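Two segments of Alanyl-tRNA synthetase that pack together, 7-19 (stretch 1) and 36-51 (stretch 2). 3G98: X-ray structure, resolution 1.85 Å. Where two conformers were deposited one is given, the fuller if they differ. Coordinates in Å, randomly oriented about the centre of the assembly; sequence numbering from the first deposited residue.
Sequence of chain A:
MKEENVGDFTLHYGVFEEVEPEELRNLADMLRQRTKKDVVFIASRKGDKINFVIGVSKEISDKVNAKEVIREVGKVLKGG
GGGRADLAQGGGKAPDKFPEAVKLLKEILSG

Stretch 1 (7-19) GDFTLHYGVFEEV
Stretch 2, residues 36-51: KKDVVFIASRKGDKIN

Strands 9-17 and 38-46 run parallel, their axes 25° apart, in a register pairing Thr-10 with Asp-38 through Glu-17 with Arg-45 (CA-CA 4.5-5.0 Å). Even-numbered residues of the first strand supply both backbone bonds: Thr-10 N to Lys-37 O and Val-39 N to Thr-10 O (both 2.9 Å) begin a ladder that ends with Arg-45 N to Phe-16 O (2.7 Å) and Glu-18 N to Arg-45 O (2.9 Å). It loosens at extended Gly-14 (phi/psi 175/158), where N lies 3.3 Å from Phe-41 O.

One sheet face carries Leu-11, Val-39, Tyr-13, Phe-41, Val-15 and Ala-43. Leu-11 (t, p) brings CD1 4.0 Å from Val-39 CG1; Tyr-13 (p) and Phe-41 (t) touch at their CB atoms (4.4 Å), but their rings lead away from the opposing strand. Val-15 (p) sets CG2 4.1 Å from small Ala-43 CB.

On the other face, His-12 (m, chi2 -86°) aims NE2 at Asp-38 OD1 (m), a weak 3.4 Å hydrogen bond near the ring plane. Phe-16 (m, chi2 90°) puts CE1 4.2 Å from Ile-42 CB, which meets its ring edge. Ser-44 (t) donates OG to Val-19 O (2.6 Å). Lys-37 (p, t, m, t) points toward stretch 1; its NZ donates to water 1 (2.7 Å), which donates to Gly-7 O and Phe-9 O.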

# COMPACT_ATOMS: atom_id res chain seq x y z
N GLY A 7 -7.70 11.24 -7.97
CA GLY A 7 -8.98 11.69 -7.45
C GLY A 7 -8.71 12.72 -6.37
O GLY A 7 -7.93 13.64 -6.56
N ASP A 8 -9.35 12.54 -5.22
CA ASP A 8 -9.21 13.49 -4.13
C ASP A 8 -8.12 13.06 -3.15
O ASP A 8 -8.09 13.52 -2.01
CB ASP A 8 -10.55 13.63 -3.39
CG ASP A 8 -10.67 14.94 -2.64
OD1 ASP A 8 -10.41 16.00 -3.24
OD2 ASP A 8 -11.03 14.91 -1.44
N PHE A 9 -7.23 12.17 -3.59
CA PHE A 9 -6.18 11.63 -2.71
C PHE A 9 -4.78 11.91 -3.24
O PHE A 9 -4.60 12.20 -4.42
CB PHE A 9 -6.38 10.12 -2.53
CG PHE A 9 -7.81 9.71 -2.30
CD1 PHE A 9 -8.54 9.09 -3.30
CD2 PHE A 9 -8.43 9.97 -1.09
CE1 PHE A 9 -9.86 8.73 -3.10
CE2 PHE A 9 -9.75 9.61 -0.87
CZ PHE A 9 -10.47 8.99 -1.88
N THR A 10 -3.78 11.84 -2.35
CA THR A 10 -2.38 11.87 -2.76
C THR A 10 -1.75 10.50 -2.51
O THR A 10 -1.65 10.04 -1.36
CB THR A 10 -1.56 12.96 -2.01
OG1 THR A 10 -2.09 14.26 -2.30
CG2 THR A 10 -0.10 12.92 -2.43
N LEU A 11 -1.36 9.83 -3.59
CA LEU A 11 -0.78 8.50 -3.50
C LEU A 11 0.75 8.54 -3.44
O LEU A 11 1.39 9.15 -4.29
CB LEU A 11 -1.23 7.62 -4.67
CG LEU A 11 -0.63 6.21 -4.72
CD1 LEU A 11 -1.06 5.40 -3.51
CD2 LEU A 11 -1.03 5.50 -6.01
N HIS A 12 1.31 7.91 -2.41
CA HIS A 12 2.75 7.73 -2.28
C HIS A 12 3.05 6.24 -2.42
O HIS A 12 2.50 5.40 -1.69
CB HIS A 12 3.25 8.23 -0.92
CG HIS A 12 2.86 9.64 -0.61
ND1 HIS A 12 3.59 10.73 -1.04
CD2 HIS A 12 1.79 10.14 0.06
CE1 HIS A 12 3.00 11.84 -0.64
NE2 HIS A 12 1.90 11.51 0.03
N TYR A 13 3.92 5.89 -3.35
CA TYR A 13 4.17 4.48 -3.59
C TYR A 13 5.58 4.17 -4.03
O TYR A 13 6.26 5.00 -4.64
CB TYR A 13 3.15 3.90 -4.58
CG TYR A 13 3.34 4.40 -6.00
CD1 TYR A 13 4.15 3.71 -6.89
CD2 TYR A 13 2.72 5.57 -6.43
CE1 TYR A 13 4.33 4.17 -8.20
CE2 TYR A 13 2.90 6.04 -7.73
CZ TYR A 13 3.70 5.33 -8.60
OH TYR A 13 3.89 5.79 -9.89
N GLY A 14 6.00 2.95 -3.74
CA GLY A 14 7.32 2.51 -4.16
C GLY A 14 7.64 1.14 -3.62
O GLY A 14 7.05 0.70 -2.63
N VAL A 15 8.57 0.45 -4.27
CA VAL A 15 9.00 -0.84 -3.77
C VAL A 15 10.50 -0.76 -3.49
O VAL A 15 11.26 -0.21 -4.29
CB VAL A 15 8.69 -1.99 -4.77
CG1 VAL A 15 9.15 -1.61 -6.17
CG2 VAL A 15 9.33 -3.28 -4.32
N PHE A 16 10.89 -1.26 -2.32
CA PHE A 16 12.26 -1.16 -1.85
C PHE A 16 12.87 -2.56 -1.84
O PHE A 16 12.15 -3.55 -1.82
CB PHE A 16 12.29 -0.60 -0.43
CG PHE A 16 11.70 0.78 -0.30
CD1 PHE A 16 10.35 0.96 -0.04
CD2 PHE A 16 12.51 1.90 -0.45
CE1 PHE A 16 9.81 2.23 0.08
CE2 PHE A 16 11.97 3.18 -0.34
CZ PHE A 16 10.62 3.35 -0.07
N GLU A 17 14.19 -2.64 -1.86
CA GLU A 17 14.83 -3.94 -1.70
C GLU A 17 15.22 -4.11 -0.25
O GLU A 17 15.76 -3.19 0.37
CB GLU A 17 16.09 -4.05 -2.56
CG GLU A 17 15.88 -3.84 -4.05
CD GLU A 17 15.36 -5.09 -4.76
OE1 GLU A 17 15.66 -6.21 -4.30
OE2 GLU A 17 14.65 -4.94 -5.77
N GLU A 18 14.94 -5.30 0.29
CA GLU A 18 15.51 -5.76 1.55
C GLU A 18 15.07 -5.01 2.82
O GLU A 18 15.74 -5.10 3.85
CB GLU A 18 17.05 -5.76 1.47
CG GLU A 18 17.61 -6.26 0.15
CD GLU A 18 17.31 -7.73 -0.13
OE1 GLU A 18 16.83 -8.44 0.79
OE2 GLU A 18 17.57 -8.18 -1.26
N VAL A 19 13.94 -4.30 2.77
CA VAL A 19 13.43 -3.63 3.96
C VAL A 19 12.62 -4.60 4.81
O VAL A 19 11.80 -5.35 4.30
CB VAL A 19 12.55 -2.41 3.57
CG1 VAL A 19 11.79 -1.89 4.78
CG2 VAL A 19 13.43 -1.31 2.98
N LYS A 36 -4.09 14.95 5.32
CA LYS A 36 -5.36 14.33 5.69
C LYS A 36 -5.95 13.58 4.50
O LYS A 36 -7.08 13.09 4.58
CB LYS A 36 -6.34 15.39 6.19
CG LYS A 36 -5.93 16.04 7.51
CD LYS A 36 -6.98 17.01 8.00
CE LYS A 36 -7.19 18.15 7.01
NZ LYS A 36 -8.24 19.10 7.46
N LYS A 37 -5.18 13.48 3.42
CA LYS A 37 -5.64 12.80 2.21
C LYS A 37 -4.59 11.86 1.61
O LYS A 37 -4.62 11.59 0.42
CB LYS A 37 -6.07 13.83 1.16
CG LYS A 37 -4.98 14.82 0.77
CD LYS A 37 -5.46 15.80 -0.28
CE LYS A 37 -5.41 15.19 -1.67
NZ LYS A 37 -5.97 16.12 -2.70
N ASP A 38 -3.67 11.37 2.44
CA ASP A 38 -2.59 10.50 1.97
C ASP A 38 -2.99 9.02 1.90
O ASP A 38 -3.66 8.51 2.79
CB ASP A 38 -1.37 10.61 2.89
CG ASP A 38 -0.78 12.01 2.89
OD1 ASP A 38 -0.72 12.65 1.82
OD2 ASP A 38 -0.35 12.46 3.98
N VAL A 39 -2.58 8.37 0.82
CA VAL A 39 -2.67 6.92 0.68
C VAL A 39 -1.25 6.45 0.39
O VAL A 39 -0.60 6.94 -0.53
CB VAL A 39 -3.61 6.49 -0.48
CG1 VAL A 39 -3.69 4.96 -0.56
CG2 VAL A 39 -5.01 7.09 -0.32
N VAL A 40 -0.75 5.51 1.19
CA VAL A 40 0.63 5.05 1.04
C VAL A 40 0.61 3.58 0.69
O VAL A 40 0.01 2.77 1.41
CB VAL A 40 1.42 5.25 2.34
CG1 VAL A 40 2.86 4.77 2.19
CG2 VAL A 40 1.35 6.70 2.80
N PHE A 41 1.24 3.22 -0.43
CA PHE A 41 1.35 1.82 -0.81
C PHE A 41 2.81 1.51 -1.06
O PHE A 41 3.36 1.85 -2.10
CB PHE A 41 0.49 1.54 -2.05
CG PHE A 41 0.62 0.14 -2.61
CD1 PHE A 41 0.69 -0.98 -1.78
CD2 PHE A 41 0.63 -0.06 -3.99
CE1 PHE A 41 0.80 -2.27 -2.31
CE2 PHE A 41 0.72 -1.34 -4.52
CZ PHE A 41 0.81 -2.44 -3.68
N ILE A 42 3.45 0.90 -0.07
CA ILE A 42 4.87 0.60 -0.23
C ILE A 42 5.11 -0.88 -0.03
O ILE A 42 4.33 -1.58 0.62
CB ILE A 42 5.78 1.44 0.69
CG1 ILE A 42 5.44 1.20 2.16
CG2 ILE A 42 5.69 2.92 0.32
CD1 ILE A 42 6.35 1.95 3.14
N ALA A 43 6.20 -1.35 -0.61
CA ALA A 43 6.49 -2.77 -0.60
C ALA A 43 7.98 -2.98 -0.44
O ALA A 43 8.78 -2.07 -0.68
CB ALA A 43 6.00 -3.40 -1.89
N SER A 44 8.35 -4.19 -0.02
CA SER A 44 9.75 -4.56 0.11
C SER A 44 9.95 -5.91 -0.56
O SER A 44 9.28 -6.88 -0.22
CB SER A 44 10.15 -4.67 1.56
OG SER A 44 11.48 -5.16 1.68
N ARG A 45 10.86 -5.94 -1.53
CA ARG A 45 11.21 -7.17 -2.21
C ARG A 45 12.36 -7.83 -1.47
O ARG A 45 13.41 -7.21 -1.25
CB ARG A 45 11.63 -6.89 -3.65
CG ARG A 45 11.80 -8.16 -4.45
CD ARG A 45 12.45 -7.94 -5.81
NE ARG A 45 12.60 -9.23 -6.49
CZ ARG A 45 12.15 -9.50 -7.71
NH1 ARG A 45 11.55 -8.56 -8.43
NH2 ARG A 45 12.33 -10.70 -8.23
N LYS A 46 12.17 -9.08 -1.07
CA LYS A 46 13.26 -9.90 -0.55
C LYS A 46 13.38 -11.14 -1.41
O LYS A 46 12.69 -12.14 -1.18
CB LYS A 46 13.02 -10.27 0.91
CG LYS A 46 13.18 -9.09 1.87
CD LYS A 46 12.57 -9.37 3.25
CE LYS A 46 13.57 -10.01 4.20
NZ LYS A 46 13.06 -10.00 5.60
N GLY A 47 14.24 -11.07 -2.43
CA GLY A 47 14.38 -12.16 -3.38
C GLY A 47 13.08 -12.37 -4.13
O GLY A 47 12.60 -11.47 -4.82
N ASP A 48 12.51 -13.56 -4.00
CA ASP A 48 11.29 -13.88 -4.74
C ASP A 48 10.02 -13.68 -3.91
O ASP A 48 8.93 -14.11 -4.30
CB ASP A 48 11.36 -15.31 -5.30
CG ASP A 48 12.24 -15.40 -6.53
OD1 ASP A 48 12.33 -14.40 -7.28
OD2 ASP A 48 12.82 -16.48 -6.76
N LYS A 49 10.16 -13.02 -2.77
CA LYS A 49 9.01 -12.70 -1.93
C LYS A 49 8.80 -11.19 -1.89
O LYS A 49 9.73 -10.41 -2.11
CB LYS A 49 9.21 -13.24 -0.52
CG LYS A 49 9.38 -14.76 -0.46
CD LYS A 49 8.24 -15.47 -1.20
CE LYS A 49 8.47 -16.97 -1.26
NZ LYS A 49 8.60 -17.56 0.09
N ILE A 50 7.57 -10.78 -1.59
CA ILE A 50 7.29 -9.36 -1.42
C ILE A 50 6.34 -9.12 -0.24
O ILE A 50 5.32 -9.80 -0.08
CB ILE A 50 6.76 -8.73 -2.74
CG1 ILE A 50 6.49 -7.24 -2.58
CG2 ILE A 50 5.49 -9.46 -3.22
CD1 ILE A 50 6.36 -6.52 -3.92
N ASN A 51 6.71 -8.17 0.61
CA ASN A 51 5.86 -7.75 1.71
C ASN A 51 5.34 -6.36 1.38
O ASN A 51 6.07 -5.55 0.81
CB ASN A 51 6.66 -7.73 3.02
CG ASN A 51 5.81 -7.40 4.23
OD1 ASN A 51 5.49 -6.24 4.48
ND2 ASN A 51 5.46 -8.42 5.01
O HOH W 1 -5.96 14.83 -5.04
O HOH W 2 15.55 -8.48 -2.85